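Local coordinates for DUF4973 domain-containing protein (Bacteroides thetaiotaomicron, PDB 4QNI), which binds nutrients as an auxiliary two-domain protein of a gut Bacteroides, at the interface of chains A and B. Sequence-based numbering; all coordinates share one arbitrary frame. Chains: chain A/B, Uncharacterized protein.

Contact 1 and contact 2 are neighbouring stretches of one interface, the centres of their C-alpha atoms about 5 Å apart, and they share A:Val68, A:Tyr150 and B:Ile13. In both, strand 12-15 of chain B lies against strand 47-56 of chain A. Contact 1 covers the start of the inserted segment and its backbone bonds to A:Val151; contact 2 follows it to B:Phe15 and the apolar interior of chain A. The two together indicate strand addition between copies, although this pairing may be a feature of the crystal and not of the protein in solution.

Contact 1: the interface of chains A and B. Residues chain A 56, 66, 68, 150-151; chain B 11-13.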
# COMPACT_ATOMS: atom_id res chain seq x y z
N VAL A 56 14.42 -8.95 -22.67
CA VAL A 56 13.64 -9.53 -23.77
C VAL A 56 13.03 -10.86 -23.34
O VAL A 56 13.74 -11.75 -22.89
CB VAL A 56 14.52 -9.76 -25.04
CG1 VAL A 56 13.66 -10.09 -26.25
CG2 VAL A 56 15.42 -8.56 -25.33
N VAL A 66 16.95 -10.68 -32.20
CA VAL A 66 16.10 -9.50 -32.04
C VAL A 66 16.95 -8.22 -32.13
O VAL A 66 17.97 -8.10 -31.46
CB VAL A 66 15.29 -9.56 -30.70
CG1 VAL A 66 14.45 -8.30 -30.48
CG2 VAL A 66 14.40 -10.80 -30.65
N VAL A 68 16.65 -4.43 -31.33
CA VAL A 68 15.87 -3.48 -30.53
C VAL A 68 16.23 -2.07 -30.96
O VAL A 68 17.40 -1.73 -31.09
CB VAL A 68 16.09 -3.71 -29.01
CG1 VAL A 68 15.25 -2.74 -28.17
CG2 VAL A 68 15.78 -5.16 -28.64
N TYR A 150 9.38 -7.67 -32.65
CA TYR A 150 9.16 -7.44 -31.22
C TYR A 150 8.08 -6.38 -30.97
O TYR A 150 7.65 -5.67 -31.89
CB TYR A 150 10.48 -7.03 -30.54
CG TYR A 150 10.92 -5.60 -30.79
CD1 TYR A 150 10.44 -4.54 -30.01
CD2 TYR A 150 11.88 -5.31 -31.76
CE1 TYR A 150 10.91 -3.24 -30.19
CE2 TYR A 150 12.35 -4.01 -31.95
CZ TYR A 150 11.87 -2.98 -31.15
OH TYR A 150 12.31 -1.69 -31.32
N VAL A 151 7.68 -6.24 -29.68
CA VAL A 151 6.74 -5.24 -29.19
C VAL A 151 7.28 -4.66 -27.87
O VAL A 151 7.70 -5.42 -26.99
CB VAL A 151 5.29 -5.80 -29.03
CG1 VAL A 151 4.41 -4.88 -28.20
CG2 VAL A 151 4.65 -6.05 -30.39
N HIS B 11 7.88 -11.21 -28.77
CA HIS B 11 8.91 -10.63 -27.91
C HIS B 11 8.48 -9.32 -27.26
O HIS B 11 8.18 -8.35 -27.96
CB HIS B 11 10.20 -10.37 -28.71
CG HIS B 11 10.78 -11.60 -29.33
ND1 HIS B 11 11.45 -12.54 -28.58
CD2 HIS B 11 10.73 -12.01 -30.62
CE1 HIS B 11 11.81 -13.49 -29.43
NE2 HIS B 11 11.40 -13.22 -30.67
N TYR B 12 8.51 -9.29 -25.92
CA TYR B 12 8.26 -8.11 -25.11
C TYR B 12 9.63 -7.55 -24.67
O TYR B 12 10.47 -8.29 -24.17
CB TYR B 12 7.38 -8.42 -23.90
CG TYR B 12 5.88 -8.46 -24.12
CD1 TYR B 12 5.32 -8.02 -25.31
CD2 TYR B 12 5.02 -8.88 -23.11
CE1 TYR B 12 3.94 -8.02 -25.51
CE2 TYR B 12 3.64 -8.88 -23.28
CZ TYR B 12 3.10 -8.46 -24.49
OH TYR B 12 1.73 -8.47 -24.66
N ILE B 13 9.85 -6.26 -24.92
CA ILE B 13 11.08 -5.55 -24.61
C ILE B 13 10.82 -4.54 -23.51
O ILE B 13 9.84 -3.79 -23.58
CB ILE B 13 11.65 -4.86 -25.87
CG1 ILE B 13 11.55 -5.72 -27.16
CG2 ILE B 13 13.04 -4.32 -25.61
CD1 ILE B 13 12.53 -6.88 -27.34
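Strand 12-15 of chain B, with the loop residue B:His11 leading into it, enters chain A of this DUF4973-family protein between strand 47-56 and the short strand 151-152. The motif is beta-strand addition between chains: B:Tyr12 pairs in parallel with A:Val151, and B:Ile13 pairs antiparallel with A:Val56. Backbone hydrogen bonds give the evidence for the parallel side. A:Val151 N donates to B:His11 O at 2.8 Å. B:Ile13 N returns a bond to A:Val151 O at 3.1 Å.

The side chains of this segment pack against chain A. A:Val66 CG2 stands over the centre of the B:His11 imidazole, 3.7 Å from its centroid, a CH-pi contact on one face. The ring gets there because its CG lies opposite the carbonyl carbon (chi1 -59°), while B:His11 CB packs on A:Tyr150 CB at 3.8 Å. Replacing B:His11 with a glycine would probably strip A:Val66 CG2 of its aromatic partner and open a gap beside A:Tyr150 CB.

B:Ile13 points inward among several partners. Its CG1 meets A:Tyr150 CD1 at 3.3 Å, the two side chains crossing at about a right angle. The CD1 end of the same isoleucine touches A:Val56 CG1 at 3.6 Å, with both side chains alongside and pointing the same way, and meets A:Val66 CG1 tip to tip at 4.0 Å. On its other branch, B:Ile13 and A:Val68 slide past each other in opposite directions, B:Ile13 CG2 lying 3.7 Å from A:Val68 CG1.

Contact 2: the interface of chains A and B. Residues chain A 54-55, 68, 142, 150, 159; chain B 13, 15.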
# COMPACT_ATOMS: atom_id res chain seq x y z
N ILE A 54 18.60 -4.16 -21.15
CA ILE A 54 17.36 -4.23 -21.90
C ILE A 54 16.96 -5.68 -21.84
O ILE A 54 17.75 -6.55 -22.20
CB ILE A 54 17.50 -3.69 -23.35
CG1 ILE A 54 17.70 -2.14 -23.35
CG2 ILE A 54 16.31 -4.13 -24.21
CD1 ILE A 54 17.90 -1.54 -24.68
N LEU A 55 15.76 -5.94 -21.31
CA LEU A 55 15.24 -7.28 -21.12
C LEU A 55 14.30 -7.69 -22.25
O LEU A 55 13.52 -6.88 -22.75
CB LEU A 55 14.53 -7.37 -19.76
CG LEU A 55 15.33 -6.92 -18.52
CD1 LEU A 55 14.42 -6.83 -17.29
CD2 LEU A 55 16.52 -7.83 -18.25
N VAL A 68 16.65 -4.43 -31.33
CA VAL A 68 15.87 -3.48 -30.53
C VAL A 68 16.23 -2.07 -30.96
O VAL A 68 17.40 -1.73 -31.09
CB VAL A 68 16.09 -3.71 -29.01
CG1 VAL A 68 15.25 -2.74 -28.17
CG2 VAL A 68 15.78 -5.16 -28.64
N ILE A 142 11.84 2.40 -25.90
CA ILE A 142 11.89 1.28 -26.83
C ILE A 142 10.93 1.67 -27.96
O ILE A 142 9.78 2.02 -27.67
CB ILE A 142 11.53 -0.07 -26.19
CG1 ILE A 142 12.46 -0.47 -24.98
CG2 ILE A 142 11.42 -1.16 -27.27
CD1 ILE A 142 13.94 -0.61 -25.22
N TYR A 150 9.38 -7.67 -32.65
CA TYR A 150 9.16 -7.44 -31.22
C TYR A 150 8.08 -6.38 -30.97
O TYR A 150 7.65 -5.67 -31.89
CB TYR A 150 10.48 -7.03 -30.54
CG TYR A 150 10.92 -5.60 -30.79
CD1 TYR A 150 10.44 -4.54 -30.01
CD2 TYR A 150 11.88 -5.31 -31.76
CE1 TYR A 150 10.91 -3.24 -30.19
CE2 TYR A 150 12.35 -4.01 -31.95
CZ TYR A 150 11.87 -2.98 -31.15
OH TYR A 150 12.31 -1.69 -31.32
N ALA A 159 8.73 0.21 -20.93
CA ALA A 159 9.32 0.48 -22.24
C ALA A 159 9.95 1.89 -22.30
O ALA A 159 10.45 2.29 -23.35
CB ALA A 159 8.26 0.32 -23.31
N ILE B 13 9.85 -6.26 -24.92
CA ILE B 13 11.08 -5.55 -24.61
C ILE B 13 10.82 -4.54 -23.51
O ILE B 13 9.84 -3.79 -23.58
CB ILE B 13 11.65 -4.86 -25.87
CG1 ILE B 13 11.55 -5.72 -27.16
CG2 ILE B 13 13.04 -4.32 -25.61
CD1 ILE B 13 12.53 -6.88 -27.34
N PHE B 15 13.09 -1.98 -20.21
CA PHE B 15 14.30 -1.59 -19.49
C PHE B 15 14.24 -2.24 -18.14
O PHE B 15 13.13 -2.49 -17.73
CB PHE B 15 14.36 -0.07 -19.34
CG PHE B 15 14.54 0.65 -20.64
CD1 PHE B 15 15.81 0.83 -21.18
CD2 PHE B 15 13.46 1.21 -21.29
CE1 PHE B 15 15.98 1.53 -22.36
CE2 PHE B 15 13.63 1.92 -22.47
CZ PHE B 15 14.89 2.09 -23.00
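B:Phe15 and B:Ile13 press into chain A from one strand, and most of the contact is apolar. A:Ile142 and B:Phe15 slide past each other in opposite directions, with the aliphatic chain at the far end of the ring: A:Ile142 CD1 reaches B:Phe15 CZ at 3.6 Å, and A:Ile142 CG1 reaches B:Phe15 CE2 at 3.7 Å. The torsions explain this placement, since A:Ile142 is bent at its second torsion (chi2 -59°), which folds CD1 round to the ring carbon. On the strand 47-56 side, A:Ile54 lies alongside B:Phe15 and points the same way, with A:Ile54 CG1 4.1 Å from B:Phe15 CD1. The ring is therefore lined by isoleucines from two strands.

The branched end of B:Ile13 adds a second apolar group. Its CG2 methyl meets A:Ile54 CG2 at 3.6 Å where the side chains cross obliquely, and A:Ile142 CD1 at 3.8 Å, the latter pair of side chains lying at about a right angle. These join the contacts with A:Val68 and A:Tyr150, and the patch hides 70 Å² of B:Ile13.

Backbone groups contribute close approaches rather than assigned bonds. A:Ala159 O lies 3.3 Å from B:Phe15 CE2, and the A:Ala159 carbonyl carbon sits at the ring edge, in its plane; a weak polarised C-H contact is possible. A:Leu55 O comes within 3.3 Å of B:Ile13 CA, as expected where neighbouring strands run side by side.

Within the fold, A:Ile54 and B:Phe15 form an antiparallel bridge that sets strand 12-15 of the other copy beside strand 47-56, adding a strand to the sheet of chain A, while strands 66-72 and 135-142 and the loop residues A:Tyr150 and A:Ala159 supply the surrounding surface in chain A.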